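Local coordinates for protein phospholipase C-beta (PLC-beta) (Sepia officinalis, PDB 3QR0) that belongs to the phospholipase C-beta family and combines PH, EF-hand, TIM-barrel and C2 domains in a single chain that carries a calcium ion, at residues Ser658-Ser663 and Gly696-Tyr700; Phe393-Tyr398 and Tyr431-Phe436; Phe250-Asn255 and Leu270-Cys276; Met675-Asp681 and Val711-Ala717. Numbering follows the deposited sequence.

Contact 1 of 4, residues Ser658-Ser663 and Gly696-Tyr700; sequences SAQFLS and GMDPY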
loop_
_atom_site.group_PDB
_atom_site.type_symbol
_atom_site.label_atom_id
_atom_site.label_comp_id
_atom_site.label_asym_id
_atom_site.label_seq_id
_atom_site.Cartn_x
_atom_site.Cartn_y
_atom_site.Cartn_z
ATOM N N SER A 658 17.361 15.348 -6.712
ATOM C CA SER A 658 17.273 14.844 -8.073
ATOM C C SER A 658 16.287 13.686 -8.176
ATOM O O SER A 658 15.718 13.254 -7.177
ATOM C CB SER A 658 18.655 14.392 -8.550
ATOM O OG SER A 658 19.103 13.266 -7.818
ATOM N N ALA A 659 16.082 13.206 -9.396
ATOM C CA ALA A 659 15.284 12.008 -9.637
ATOM C C ALA A 659 15.915 11.182 -10.741
ATOM O O ALA A 659 16.664 11.706 -11.561
ATOM C CB ALA A 659 13.850 12.374 -9.997
ATOM N N GLN A 660 15.622 9.884 -10.739
ATOM C CA GLN A 660 16.152 8.961 -11.732
ATOM C C GLN A 660 15.032 8.160 -12.379
ATOM O O GLN A 660 14.110 7.712 -11.699
ATOM C CB GLN A 660 17.150 7.991 -11.097
ATOM C CG GLN A 660 18.362 8.667 -10.448
ATOM C CD GLN A 660 18.066 9.215 -9.071
ATOM O OE1 GLN A 660 17.491 8.523 -8.223
ATOM N NE2 GLN A 660 18.452 10.469 -8.834
ATOM N N PHE A 661 15.131 7.991 -13.695
ATOM C CA PHE A 661 14.279 7.076 -14.450
ATOM C C PHE A 661 12.798 7.325 -14.234
ATOM O O PHE A 661 12.036 6.396 -13.994
ATOM C CB PHE A 661 14.621 5.626 -14.106
ATOM C CG PHE A 661 16.053 5.275 -14.340
ATOM C CD1 PHE A 661 16.565 5.236 -15.626
ATOM C CD2 PHE A 661 16.891 4.978 -13.277
ATOM C CE1 PHE A 661 17.893 4.909 -15.850
ATOM C CE2 PHE A 661 18.213 4.644 -13.495
ATOM C CZ PHE A 661 18.716 4.614 -14.782
ATOM N N LEU A 662 12.397 8.588 -14.314
ATOM C CA LEU A 662 10.988 8.936 -14.168
ATOM C C LEU A 662 10.152 8.435 -15.339
ATOM O O LEU A 662 8.972 8.144 -15.170
ATOM C CB LEU A 662 10.810 10.447 -14.027
ATOM C CG LEU A 662 11.340 11.062 -12.736
ATOM C CD1 LEU A 662 11.000 12.544 -12.720
ATOM C CD2 LEU A 662 10.774 10.356 -11.497
ATOM N N SER A 663 10.758 8.334 -16.522
ATOM C CA SER A 663 10.009 7.992 -17.727
ATOM C C SER A 663 10.884 7.448 -18.853
ATOM O O SER A 663 12.092 7.700 -18.904
ATOM C CB SER A 663 9.255 9.228 -18.222
ATOM O OG SER A 663 8.585 8.955 -19.436
ATOM N N GLY A 696 13.609 12.842 -18.579
ATOM C CA GLY A 696 12.933 11.794 -17.830
ATOM C C GLY A 696 13.897 10.809 -17.194
ATOM O O GLY A 696 13.463 9.900 -16.487
ATOM N N MET A 697 15.197 10.991 -17.436
ATOM C CA MET A 697 16.213 10.011 -17.038
ATOM C C MET A 697 16.963 10.426 -15.773
ATOM O O MET A 697 17.134 9.617 -14.862
ATOM C CB MET A 697 17.197 9.776 -18.192
ATOM C CG MET A 697 18.224 8.670 -17.953
ATOM S SD MET A 697 19.128 8.219 -19.460
ATOM C CE MET A 697 17.917 7.175 -20.275
ATOM N N ASP A 698 17.415 11.675 -15.716
ATOM C CA ASP A 698 18.167 12.148 -14.555
ATOM C C ASP A 698 18.016 13.651 -14.285
ATOM O O ASP A 698 19.006 14.370 -14.235
ATOM C CB ASP A 698 19.648 11.744 -14.682
ATOM C CG ASP A 698 20.336 12.333 -15.912
ATOM O OD1 ASP A 698 19.676 12.989 -16.743
ATOM O OD2 ASP A 698 21.562 12.133 -16.043
ATOM N N PRO A 699 16.771 14.122 -14.083
ATOM C CA PRO A 699 16.557 15.541 -13.780
ATOM C C PRO A 699 17.229 15.945 -12.469
ATOM O O PRO A 699 17.169 15.194 -11.500
ATOM C CB PRO A 699 15.032 15.652 -13.659
ATOM C CG PRO A 699 14.569 14.265 -13.325
ATOM C CD PRO A 699 15.505 13.362 -14.070
ATOM N N TYR A 700 17.865 17.116 -12.449
ATOM C CA TYR A 700 18.582 17.594 -11.263
ATOM C C TYR A 700 17.927 18.870 -10.740
ATOM O O TYR A 700 18.186 19.959 -11.237
ATOM C CB TYR A 700 20.064 17.809 -11.611
ATOM C CG TYR A 700 20.965 18.286 -10.478
ATOM C CD1 TYR A 700 20.830 17.790 -9.185
ATOM C CD2 TYR A 700 21.984 19.209 -10.719
ATOM C CE1 TYR A 700 21.666 18.222 -8.154
ATOM C CE2 TYR A 700 22.827 19.644 -9.694
ATOM C CZ TYR A 700 22.662 19.138 -8.414
ATOM O OH TYR A 700 23.480 19.556 -7.393
#
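S658, near the end of strand 650-660, turns its OG to E230 while its CB lies 3.4 Å from P699 O, the carbonyl that the next residue uses. A659 N donates to P699 O (3.1 Å), and A659 CB rests on the proline ring at CG (3.9 Å). The return bond is missing, because P699 N has no hydrogen to offer; A659 O instead meets D698 CA at 3.4 Å in a CA-H...O contact. At Q660 the side chain points away, its OE1 bound to Q151, and the backbone brings CA within 3.3 Å of M697 O. M697 O also accepts from F661 N at 2.8 Å. F661 then takes up left-handed helical angles (54/47), so the chain bends and two successive amides meet G696 O: L662 N weakly (2.8 Å, strongly bent) and S663 N at 3.1 Å. L662 CD1 reaches P699 CG (4.0 Å), and G696, lacking a side chain, sits close against S663. On the loop, D698 forms a salt bridge with R190 on helix 185-198. An irregular loop thus runs antiparallel to the end of a strand in the β-sandwich of a C2 domain, here on a side facing the EF-hand region.

Contact 2 of 4, residues Phe393-Tyr398 and Tyr431-Phe436; sequences FKDVVY and YCNEAF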
loop_
_atom_site.group_PDB
_atom_site.type_symbol
_atom_site.label_atom_id
_atom_site.label_comp_id
_atom_site.label_asym_id
_atom_site.label_seq_id
_atom_site.Cartn_x
_atom_site.Cartn_y
_atom_site.Cartn_z
ATOM N N PHE A 393 -25.325 -11.932 -3.488
ATOM C CA PHE A 393 -24.712 -11.953 -2.164
ATOM C C PHE A 393 -23.867 -13.218 -1.966
ATOM O O PHE A 393 -22.754 -13.154 -1.439
ATOM C CB PHE A 393 -25.781 -11.860 -1.075
ATOM C CG PHE A 393 -25.229 -11.984 0.318
ATOM C CD1 PHE A 393 -24.806 -10.862 1.008
ATOM C CD2 PHE A 393 -25.119 -13.227 0.929
ATOM C CE1 PHE A 393 -24.274 -10.974 2.291
ATOM C CE2 PHE A 393 -24.596 -13.346 2.210
ATOM C CZ PHE A 393 -24.175 -12.218 2.892
ATOM N N LYS A 394 -24.407 -14.360 -2.391
ATOM C CA LYS A 394 -23.712 -15.649 -2.278
ATOM C C LYS A 394 -22.332 -15.618 -2.947
ATOM O O LYS A 394 -21.347 -16.066 -2.357
ATOM C CB LYS A 394 -24.574 -16.768 -2.882
ATOM C CG LYS A 394 -24.008 -18.174 -2.769
ATOM C CD LYS A 394 -25.022 -19.178 -3.319
ATOM C CE LYS A 394 -24.487 -20.597 -3.361
ATOM N NZ LYS A 394 -25.585 -21.569 -3.633
ATOM N N ASP A 395 -22.263 -15.078 -4.162
ATOM C CA ASP A 395 -20.985 -14.950 -4.865
ATOM C C ASP A 395 -19.990 -14.098 -4.074
ATOM O O ASP A 395 -18.813 -14.445 -3.984
ATOM C CB ASP A 395 -21.171 -14.347 -6.268
ATOM C CG ASP A 395 -21.862 -15.297 -7.237
ATOM O OD1 ASP A 395 -21.977 -16.505 -6.935
ATOM O OD2 ASP A 395 -22.290 -14.836 -8.316
ATOM N N VAL A 396 -20.455 -12.989 -3.504
ATOM C CA VAL A 396 -19.577 -12.113 -2.723
ATOM C C VAL A 396 -18.972 -12.837 -1.503
ATOM O O VAL A 396 -17.757 -12.775 -1.279
ATOM C CB VAL A 396 -20.302 -10.813 -2.283
ATOM C CG1 VAL A 396 -19.486 -10.061 -1.249
ATOM C CG2 VAL A 396 -20.584 -9.922 -3.492
ATOM N N VAL A 397 -19.794 -13.531 -0.721
ATOM C CA VAL A 397 -19.269 -14.176 0.497
ATOM C C VAL A 397 -18.294 -15.320 0.205
ATOM O O VAL A 397 -17.336 -15.524 0.949
ATOM C CB VAL A 397 -20.371 -14.622 1.495
ATOM C CG1 VAL A 397 -21.030 -13.391 2.144
ATOM C CG2 VAL A 397 -21.400 -15.516 0.830
ATOM N N TYR A 398 -18.517 -16.052 -0.881
ATOM C CA TYR A 398 -17.539 -17.052 -1.326
ATOM C C TYR A 398 -16.238 -16.391 -1.810
ATOM O O TYR A 398 -15.156 -16.954 -1.635
ATOM C CB TYR A 398 -18.144 -17.978 -2.392
ATOM C CG TYR A 398 -18.943 -19.101 -1.776
ATOM C CD1 TYR A 398 -18.312 -20.265 -1.347
ATOM C CD2 TYR A 398 -20.315 -18.991 -1.586
ATOM C CE1 TYR A 398 -19.029 -21.302 -0.767
ATOM C CE2 TYR A 398 -21.047 -20.024 -1.001
ATOM C CZ TYR A 398 -20.396 -21.178 -0.596
ATOM O OH TYR A 398 -21.102 -22.202 -0.017
ATOM N N TYR A 431 -25.775 -18.446 3.869
ATOM C CA TYR A 431 -24.615 -18.374 2.971
ATOM C C TYR A 431 -23.343 -17.919 3.686
ATOM O O TYR A 431 -22.247 -18.336 3.312
ATOM C CB TYR A 431 -24.902 -17.496 1.745
ATOM C CG TYR A 431 -26.082 -17.953 0.900
ATOM C CD1 TYR A 431 -26.312 -19.306 0.650
ATOM C CD2 TYR A 431 -26.959 -17.029 0.347
ATOM C CE1 TYR A 431 -27.390 -19.718 -0.114
ATOM C CE2 TYR A 431 -28.035 -17.428 -0.424
ATOM C CZ TYR A 431 -28.249 -18.773 -0.652
ATOM O OH TYR A 431 -29.323 -19.175 -1.411
ATOM N N CYS A 432 -23.483 -17.074 4.709
ATOM C CA CYS A 432 -22.344 -16.740 5.570
ATOM C C CYS A 432 -21.808 -18.008 6.223
ATOM O O CYS A 432 -20.607 -18.261 6.205
ATOM C CB CYS A 432 -22.732 -15.743 6.666
ATOM S SG CYS A 432 -22.918 -14.043 6.094
ATOM N N ASN A 433 -22.708 -18.800 6.798
ATOM C CA ASN A 433 -22.315 -20.044 7.458
ATOM C C ASN A 433 -21.631 -21.006 6.492
ATOM O O ASN A 433 -20.555 -21.533 6.783
ATOM C CB ASN A 433 -23.526 -20.715 8.117
ATOM C CG ASN A 433 -23.947 -20.021 9.402
ATOM O OD1 ASN A 433 -23.151 -19.877 10.329
ATOM N ND2 ASN A 433 -25.203 -19.598 9.468
ATOM N N GLU A 434 -22.246 -21.209 5.334
ATOM C CA GLU A 434 -21.731 -22.160 4.354
ATOM C C GLU A 434 -20.437 -21.683 3.695
ATOM O O GLU A 434 -19.538 -22.485 3.457
ATOM C CB GLU A 434 -22.797 -22.472 3.299
ATOM C CG GLU A 434 -23.974 -23.269 3.872
ATOM C CD GLU A 434 -25.119 -23.466 2.887
ATOM O OE1 GLU A 434 -25.024 -22.996 1.732
ATOM O OE2 GLU A 434 -26.123 -24.095 3.280
ATOM N N ALA A 435 -20.340 -20.383 3.414
ATOM C CA ALA A 435 -19.154 -19.829 2.762
ATOM C C ALA A 435 -17.959 -19.742 3.708
ATOM O O ALA A 435 -16.837 -20.091 3.324
ATOM C CB ALA A 435 -19.458 -18.456 2.170
ATOM N N PHE A 436 -18.197 -19.280 4.937
ATOM C CA PHE A 436 -17.112 -18.992 5.877
ATOM C C PHE A 436 -16.731 -20.158 6.776
ATOM O O PHE A 436 -15.574 -20.257 7.184
ATOM C CB PHE A 436 -17.458 -17.795 6.771
ATOM C CG PHE A 436 -17.765 -16.526 6.020
ATOM C CD1 PHE A 436 -17.062 -16.179 4.874
ATOM C CD2 PHE A 436 -18.746 -15.659 6.483
ATOM C CE1 PHE A 436 -17.348 -15.002 4.195
ATOM C CE2 PHE A 436 -19.032 -14.474 5.806
ATOM C CZ PHE A 436 -18.339 -14.152 4.665
HETATM O O HOH W 1 -23.767 -21.963 -0.097
HETATM O O HOH W 2 -19.667 -24.344 0.612
#
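Two tyrosines, one from each helix, each take an aliphatic group of the other helix on a ring face. K394 CD lies 4.1 Å from the centroid of the Y431 ring, and A435 CB 3.8 Å from that of Y398, almost on the ring normal; both are CH-pi contacts. The helices belong to the TIM-barrel fold: helix 393-403, reached from strand 366-372 through the short strands 380-381 and 391-392, leads on to the parallel strand 412-418, and helix 422-436 leads to strand 466-469. As expected for successive β-α-β crossovers, they run roughly alongside each other, with segment axes 9.1 Å apart at a crossing angle of -34°. V397 fills the middle: CG2 touches Y431 CB (4.1 Å) and A435 CB (3.8 Å), while CG1 meets F436 CZ (3.8 Å). Toward the barrel strands, C432 SG approaches the edge of the F393 ring, 3.9 Å from CZ, and C432 and F436 also pack on strand 412-418. Y431 OH is bound to E378, at the outer end of its ring. No direct hydrogen bond joins the segments. On the solvent side, water does so, one molecule lying 2.7 Å from Y398 OH and donating to E434 OE1 at 2.4 Å.

Contact 3 of 4, residues Phe250-Asn255 and Leu270-Cys276; sequences FRDFLN and LYTDAQC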
loop_
_atom_site.group_PDB
_atom_site.type_symbol
_atom_site.label_atom_id
_atom_site.label_comp_id
_atom_site.label_asym_id
_atom_site.label_seq_id
_atom_site.Cartn_x
_atom_site.Cartn_y
_atom_site.Cartn_z
ATOM N N PHE A 250 33.028 7.757 7.646
ATOM C CA PHE A 250 31.845 7.018 7.231
ATOM C C PHE A 250 30.993 6.652 8.450
ATOM O O PHE A 250 29.769 6.788 8.424
ATOM C CB PHE A 250 32.245 5.771 6.423
ATOM C CG PHE A 250 31.095 5.100 5.711
ATOM C CD1 PHE A 250 30.227 5.832 4.903
ATOM C CD2 PHE A 250 30.893 3.729 5.828
ATOM C CE1 PHE A 250 29.171 5.211 4.246
ATOM C CE2 PHE A 250 29.844 3.101 5.170
ATOM C CZ PHE A 250 28.979 3.841 4.380
ATOM N N ARG A 251 31.646 6.206 9.516
ATOM C CA ARG A 251 30.966 5.866 10.766
ATOM C C ARG A 251 30.153 7.048 11.298
ATOM O O ARG A 251 28.983 6.906 11.644
ATOM C CB ARG A 251 31.994 5.443 11.810
ATOM C CG ARG A 251 31.398 4.956 13.133
ATOM C CD ARG A 251 32.422 5.052 14.229
ATOM N NE ARG A 251 32.748 6.443 14.515
ATOM C CZ ARG A 251 33.779 6.852 15.244
ATOM N NH1 ARG A 251 34.624 5.984 15.790
ATOM N NH2 ARG A 251 33.967 8.149 15.431
ATOM N N ASP A 252 30.780 8.217 11.348
ATOM C CA ASP A 252 30.110 9.424 11.821
ATOM C C ASP A 252 28.979 9.846 10.883
ATOM O O ASP A 252 27.936 10.298 11.346
ATOM C CB ASP A 252 31.120 10.555 12.023
ATOM C CG ASP A 252 32.061 10.289 13.189
ATOM O OD1 ASP A 252 33.057 11.027 13.338
ATOM O OD2 ASP A 252 31.812 9.341 13.967
ATOM N N PHE A 253 29.173 9.668 9.576
ATOM C CA PHE A 253 28.102 9.896 8.606
ATOM C C PHE A 253 26.892 9.007 8.921
ATOM O O PHE A 253 25.765 9.490 9.016
ATOM C CB PHE A 253 28.615 9.641 7.183
ATOM C CG PHE A 253 27.540 9.572 6.137
ATOM C CD1 PHE A 253 26.761 10.678 5.842
ATOM C CD2 PHE A 253 27.338 8.408 5.409
ATOM C CE1 PHE A 253 25.783 10.613 4.868
ATOM C CE2 PHE A 253 26.364 8.343 4.431
ATOM C CZ PHE A 253 25.586 9.445 4.158
ATOM N N LEU A 254 27.135 7.711 9.098
ATOM C CA LEU A 254 26.059 6.765 9.396
ATOM C C LEU A 254 25.388 7.041 10.743
ATOM O O LEU A 254 24.164 6.935 10.858
ATOM C CB LEU A 254 26.575 5.322 9.355
ATOM C CG LEU A 254 27.042 4.806 7.988
ATOM C CD1 LEU A 254 27.661 3.411 8.113
ATOM C CD2 LEU A 254 25.906 4.793 7.012
ATOM N N ASN A 255 26.186 7.391 11.752
ATOM C CA ASN A 255 25.672 7.591 13.108
ATOM C C ASN A 255 25.103 8.995 13.378
ATOM O O ASN A 255 24.315 9.157 14.308
ATOM C CB ASN A 255 26.758 7.271 14.145
ATOM C CG ASN A 255 27.098 5.781 14.217
ATOM O OD1 ASN A 255 26.304 4.924 13.824
ATOM N ND2 ASN A 255 28.280 5.474 14.735
ATOM N N LEU A 270 24.805 1.697 17.520
ATOM C CA LEU A 270 25.567 2.528 16.592
ATOM C C LEU A 270 26.493 1.654 15.755
ATOM O O LEU A 270 26.935 0.603 16.214
ATOM C CB LEU A 270 26.413 3.552 17.354
ATOM C CG LEU A 270 25.692 4.679 18.099
ATOM C CD1 LEU A 270 26.695 5.477 18.915
ATOM C CD2 LEU A 270 24.955 5.577 17.133
ATOM N N TYR A 271 26.787 2.093 14.534
ATOM C CA TYR A 271 27.833 1.464 13.729
ATOM C C TYR A 271 29.201 1.629 14.403
ATOM O O TYR A 271 29.499 2.685 14.970
ATOM C CB TYR A 271 27.894 2.074 12.324
ATOM C CG TYR A 271 26.779 1.653 11.401
ATOM C CD1 TYR A 271 25.636 2.429 11.267
ATOM C CD2 TYR A 271 26.872 0.484 10.647
ATOM C CE1 TYR A 271 24.615 2.060 10.415
ATOM C CE2 TYR A 271 25.846 0.099 9.784
ATOM C CZ TYR A 271 24.721 0.895 9.677
ATOM O OH TYR A 271 23.698 0.539 8.835
ATOM N N THR A 272 30.022 0.586 14.326
ATOM C CA THR A 272 31.379 0.607 14.865
ATOM C C THR A 272 32.410 0.787 13.747
ATOM O O THR A 272 32.074 0.697 12.560
ATOM C CB THR A 272 31.697 -0.705 15.607
ATOM O OG1 THR A 272 31.696 -1.797 14.677
ATOM C CG2 THR A 272 30.673 -0.971 16.718
ATOM N N ASP A 273 33.662 1.024 14.141
ATOM C CA ASP A 273 34.793 1.106 13.207
ATOM C C ASP A 273 34.903 -0.153 12.364
ATOM O O ASP A 273 34.973 -0.082 11.138
ATOM C CB ASP A 273 36.124 1.276 13.955
ATOM C CG ASP A 273 36.307 2.662 14.544
ATOM O OD1 ASP A 273 35.359 3.468 14.487
ATOM O OD2 ASP A 273 37.412 2.942 15.071
ATOM N N ALA A 274 34.922 -1.298 13.041
ATOM C CA ALA A 274 35.119 -2.594 12.387
ATOM C C ALA A 274 34.025 -2.894 11.361
ATOM O O ALA A 274 34.313 -3.402 10.280
ATOM C CB ALA A 274 35.198 -3.710 13.432
ATOM N N GLN A 275 32.777 -2.577 11.700
ATOM C CA GLN A 275 31.658 -2.748 10.772
ATOM C C GLN A 275 31.787 -1.841 9.552
ATOM O O GLN A 275 31.534 -2.270 8.428
ATOM C CB GLN A 275 30.326 -2.461 11.459
ATOM C CG GLN A 275 29.931 -3.474 12.523
ATOM C CD GLN A 275 28.795 -2.981 13.408
ATOM O OE1 GLN A 275 28.291 -1.868 13.238
ATOM N NE2 GLN A 275 28.385 -3.814 14.361
ATOM N N CYS A 276 32.172 -0.587 9.783
ATOM C CA CYS A 276 32.308 0.391 8.703
ATOM C C CYS A 276 33.477 0.086 7.767
ATOM O O CYS A 276 33.349 0.233 6.553
ATOM C CB CYS A 276 32.419 1.806 9.273
ATOM S SG CYS A 276 30.853 2.382 9.949
#
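In the EF-hand-like region, the loop before helix 273-288 is fastened to helix 247-257. N255 uses its side-chain amide like a piece of backbone: Y271 N donates to N255 OD1 at 3.0 Å, and N255 ND2 donates to Y271 O at 3.1 Å, so both backbone polar groups of Y271 are met by one side chain. The Y271 ring lies against L254, whose CD1 stands 3.8 Å from the ring centroid in a CH-pi contact, while Y271 OH is bound to E310. Directly after Y271, T272 is the N-cap of helix 273-288 and forms a capping box with Q275: Q275 N donates to T272 OG1 (3.3 Å), and T272 N to Q275 OE1 (3.2 Å). This layout, with the exiting helix of one hand beside the entering helix of the next, is consistent with a paired EF-hand fold. Within the helical part, C276 SG packs 3.8 Å from L254 CD1 and 3.8 Å from R251 CB, and C276 CB lies 4.2 Å from F250 CD2. At the surface, R251 NH1 bridges to D273 OD1 (2.9 Å), while R251 NH2 holds D252 OD2 at 2.9 Å within its own helix.

Contact 4 of 4, residues Met675-Asp681 and Val711-Ala717; sequences MYGLPTD and VVLPDLA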
loop_
_atom_site.group_PDB
_atom_site.type_symbol
_atom_site.label_atom_id
_atom_site.label_comp_id
_atom_site.label_asym_id
_atom_site.label_seq_id
_atom_site.Cartn_x
_atom_site.Cartn_y
_atom_site.Cartn_z
ATOM N N MET A 675 2.496 17.176 3.970
ATOM C CA MET A 675 2.391 16.504 5.259
ATOM C C MET A 675 0.926 16.409 5.671
ATOM O O MET A 675 0.161 17.365 5.490
ATOM C CB MET A 675 3.207 17.243 6.328
ATOM C CG MET A 675 3.190 16.586 7.703
ATOM S SD MET A 675 4.433 17.214 8.860
ATOM C CE MET A 675 5.946 16.956 7.927
ATOM N N TYR A 676 0.543 15.248 6.205
ATOM C CA TYR A 676 -0.808 15.015 6.724
ATOM C C TYR A 676 -0.697 14.437 8.123
ATOM O O TYR A 676 0.060 13.491 8.355
ATOM C CB TYR A 676 -1.603 14.044 5.833
ATOM C CG TYR A 676 -1.303 14.187 4.367
ATOM C CD1 TYR A 676 -1.803 15.258 3.636
ATOM C CD2 TYR A 676 -0.499 13.266 3.711
ATOM C CE1 TYR A 676 -1.508 15.408 2.281
ATOM C CE2 TYR A 676 -0.201 13.407 2.362
ATOM C CZ TYR A 676 -0.712 14.477 1.652
ATOM O OH TYR A 676 -0.416 14.617 0.310
ATOM N N GLY A 677 -1.448 15.011 9.050
ATOM C CA GLY A 677 -1.464 14.554 10.435
ATOM C C GLY A 677 -2.539 15.319 11.165
ATOM O O GLY A 677 -3.642 15.460 10.654
ATOM N N LEU A 678 -2.221 15.841 12.346
ATOM C CA LEU A 678 -3.122 16.775 13.009
ATOM C C LEU A 678 -3.362 17.970 12.087
ATOM O O LEU A 678 -2.507 18.291 11.256
ATOM C CB LEU A 678 -2.549 17.259 14.342
ATOM C CG LEU A 678 -2.477 16.257 15.504
ATOM C CD1 LEU A 678 -2.098 16.994 16.780
ATOM C CD2 LEU A 678 -3.791 15.518 15.692
ATOM N N PRO A 679 -4.522 18.631 12.221
ATOM C CA PRO A 679 -4.786 19.808 11.399
ATOM C C PRO A 679 -3.647 20.828 11.439
ATOM O O PRO A 679 -3.264 21.350 10.396
ATOM C CB PRO A 679 -6.064 20.384 12.016
ATOM C CG PRO A 679 -6.760 19.212 12.581
ATOM C CD PRO A 679 -5.688 18.270 13.050
ATOM N N THR A 680 -3.092 21.077 12.625
ATOM C CA THR A 680 -1.985 22.030 12.781
ATOM C C THR A 680 -0.687 21.587 12.080
ATOM O O THR A 680 0.183 22.414 11.812
ATOM C CB THR A 680 -1.689 22.310 14.277
ATOM O OG1 THR A 680 -0.913 23.509 14.406
ATOM C CG2 THR A 680 -0.948 21.143 14.926
ATOM N N ASP A 681 -0.562 20.292 11.792
ATOM C CA ASP A 681 0.619 19.739 11.119
ATOM C C ASP A 681 0.374 19.410 9.646
ATOM O O ASP A 681 1.278 18.923 8.960
ATOM C CB ASP A 681 1.074 18.456 11.826
ATOM C CG ASP A 681 1.554 18.698 13.247
ATOM O OD1 ASP A 681 2.027 19.811 13.539
ATOM O OD2 ASP A 681 1.466 17.764 14.074
ATOM N N VAL A 711 6.405 20.159 13.958
ATOM C CA VAL A 711 5.410 19.100 13.872
ATOM C C VAL A 711 4.989 18.739 15.294
ATOM O O VAL A 711 5.737 18.084 16.023
ATOM C CB VAL A 711 5.970 17.860 13.155
ATOM C CG1 VAL A 711 4.875 16.805 12.989
ATOM C CG2 VAL A 711 6.565 18.255 11.804
ATOM N N VAL A 712 3.794 19.183 15.682
ATOM C CA VAL A 712 3.280 18.964 17.034
ATOM C C VAL A 712 3.160 17.486 17.421
ATOM O O VAL A 712 3.552 17.108 18.524
ATOM C CB VAL A 712 1.913 19.655 17.234
ATOM C CG1 VAL A 712 1.212 19.117 18.481
ATOM C CG2 VAL A 712 2.096 21.169 17.323
ATOM N N LEU A 713 2.628 16.659 16.521
ATOM C CA LEU A 713 2.402 15.237 16.811
ATOM C C LEU A 713 2.957 14.346 15.697
ATOM O O LEU A 713 2.214 13.873 14.834
ATOM C CB LEU A 713 0.905 14.967 17.034
ATOM C CG LEU A 713 0.561 14.056 18.217
ATOM C CD1 LEU A 713 1.294 12.730 18.137
ATOM C CD2 LEU A 713 0.858 14.758 19.535
ATOM N N PRO A 714 4.277 14.109 15.715
ATOM C CA PRO A 714 4.914 13.319 14.663
ATOM C C PRO A 714 4.305 11.926 14.429
ATOM O O PRO A 714 4.168 11.513 13.283
ATOM C CB PRO A 714 6.359 13.200 15.150
ATOM C CG PRO A 714 6.576 14.425 15.953
ATOM C CD PRO A 714 5.269 14.664 16.653
ATOM N N ASP A 715 3.931 11.219 15.493
ATOM C CA ASP A 715 3.452 9.838 15.339
ATOM C C ASP A 715 2.072 9.719 14.686
ATOM O O ASP A 715 1.685 8.624 14.291
ATOM C CB ASP A 715 3.481 9.087 16.676
ATOM C CG ASP A 715 4.905 8.747 17.131
ATOM O OD1 ASP A 715 5.852 8.828 16.302
ATOM O OD2 ASP A 715 5.072 8.402 18.323
ATOM N N LEU A 716 1.342 10.827 14.561
ATOM C CA LEU A 716 0.091 10.852 13.792
ATOM C C LEU A 716 0.288 11.345 12.346
ATOM O O LEU A 716 -0.671 11.404 11.572
ATOM C CB LEU A 716 -0.954 11.734 14.492
ATOM C CG LEU A 716 -1.598 11.182 15.771
ATOM C CD1 LEU A 716 -2.524 12.227 16.371
ATOM C CD2 LEU A 716 -2.367 9.888 15.504
ATOM N N ALA A 717 1.525 11.670 11.977
ATOM C CA ALA A 717 1.798 12.351 10.717
ATOM C C ALA A 717 2.575 11.501 9.724
ATOM O O ALA A 717 3.335 10.601 10.104
ATOM C CB ALA A 717 2.552 13.648 10.981
HETATM O O HOH W 3 0.519 15.366 13.270
#
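In this part of the C2 domain β-sandwich, the loop 711-717 passes from strand 706-711 in one sheet to strand 718-725 in the other and packs against the turn that ends strand 669-676. M675, stretched out with chi1 and chi2 both t, reaches across to the opposite sheet and sets SD 3.8 Å from V711 CG2. Its neighbour Y676 does the reverse: chi1 is -35°, at the edge of the m well, and the ring leads away, its OH bound to E674 and R720. G677 carries no side chain where one could hardly fit, since a CB there would collide with A717 CB; the backbones therefore close to 3.9 Å between G677 CA and A717 CA. L678 and L716 share the m,t rotamer and meet end to end, L678 CD2 to L716 CD1 at 3.6 Å, while L678 CD1 lies 3.6 Å from L713 CB. The L713 side chain itself, off any chi1 well at -136°, leads away to F628 and V647. T680 CG2 touches V712 CG2 (3.9 Å). D681, in the m rotamer, spreads its carboxylate over two consecutive amides: V712 N donates to OD1 at 2.8 Å and L713 N to OD2 at 2.9 Å. A water completes the junction, accepting from L678 N (2.9 Å) and donating to D681 OD2 and L713 O, both at 2.7 Å.

In the fold
From the N terminus, contact 3 comes first and closes the short connection between helices 247-257 and 273-288 in the EF-hand region. Contact 2 follows and joins neighbouring helices of the TIM barrel, with strand 412-418 inside its loop. In the C2 sandwich, contact 1 ties the end of strand 650-660 to the loop before 706-711, and contact 4 ties the turn after 669-676 to the loop leading from 706-711 in one sheet to 718-725 in the other. These two cross: 675-681 lies inside the loop closed by contact 1, 711-717 beyond it. Contact 3 approaches contact 1 to about 14 Å between nearest atoms; contact 2 stands across the chain's centre from both.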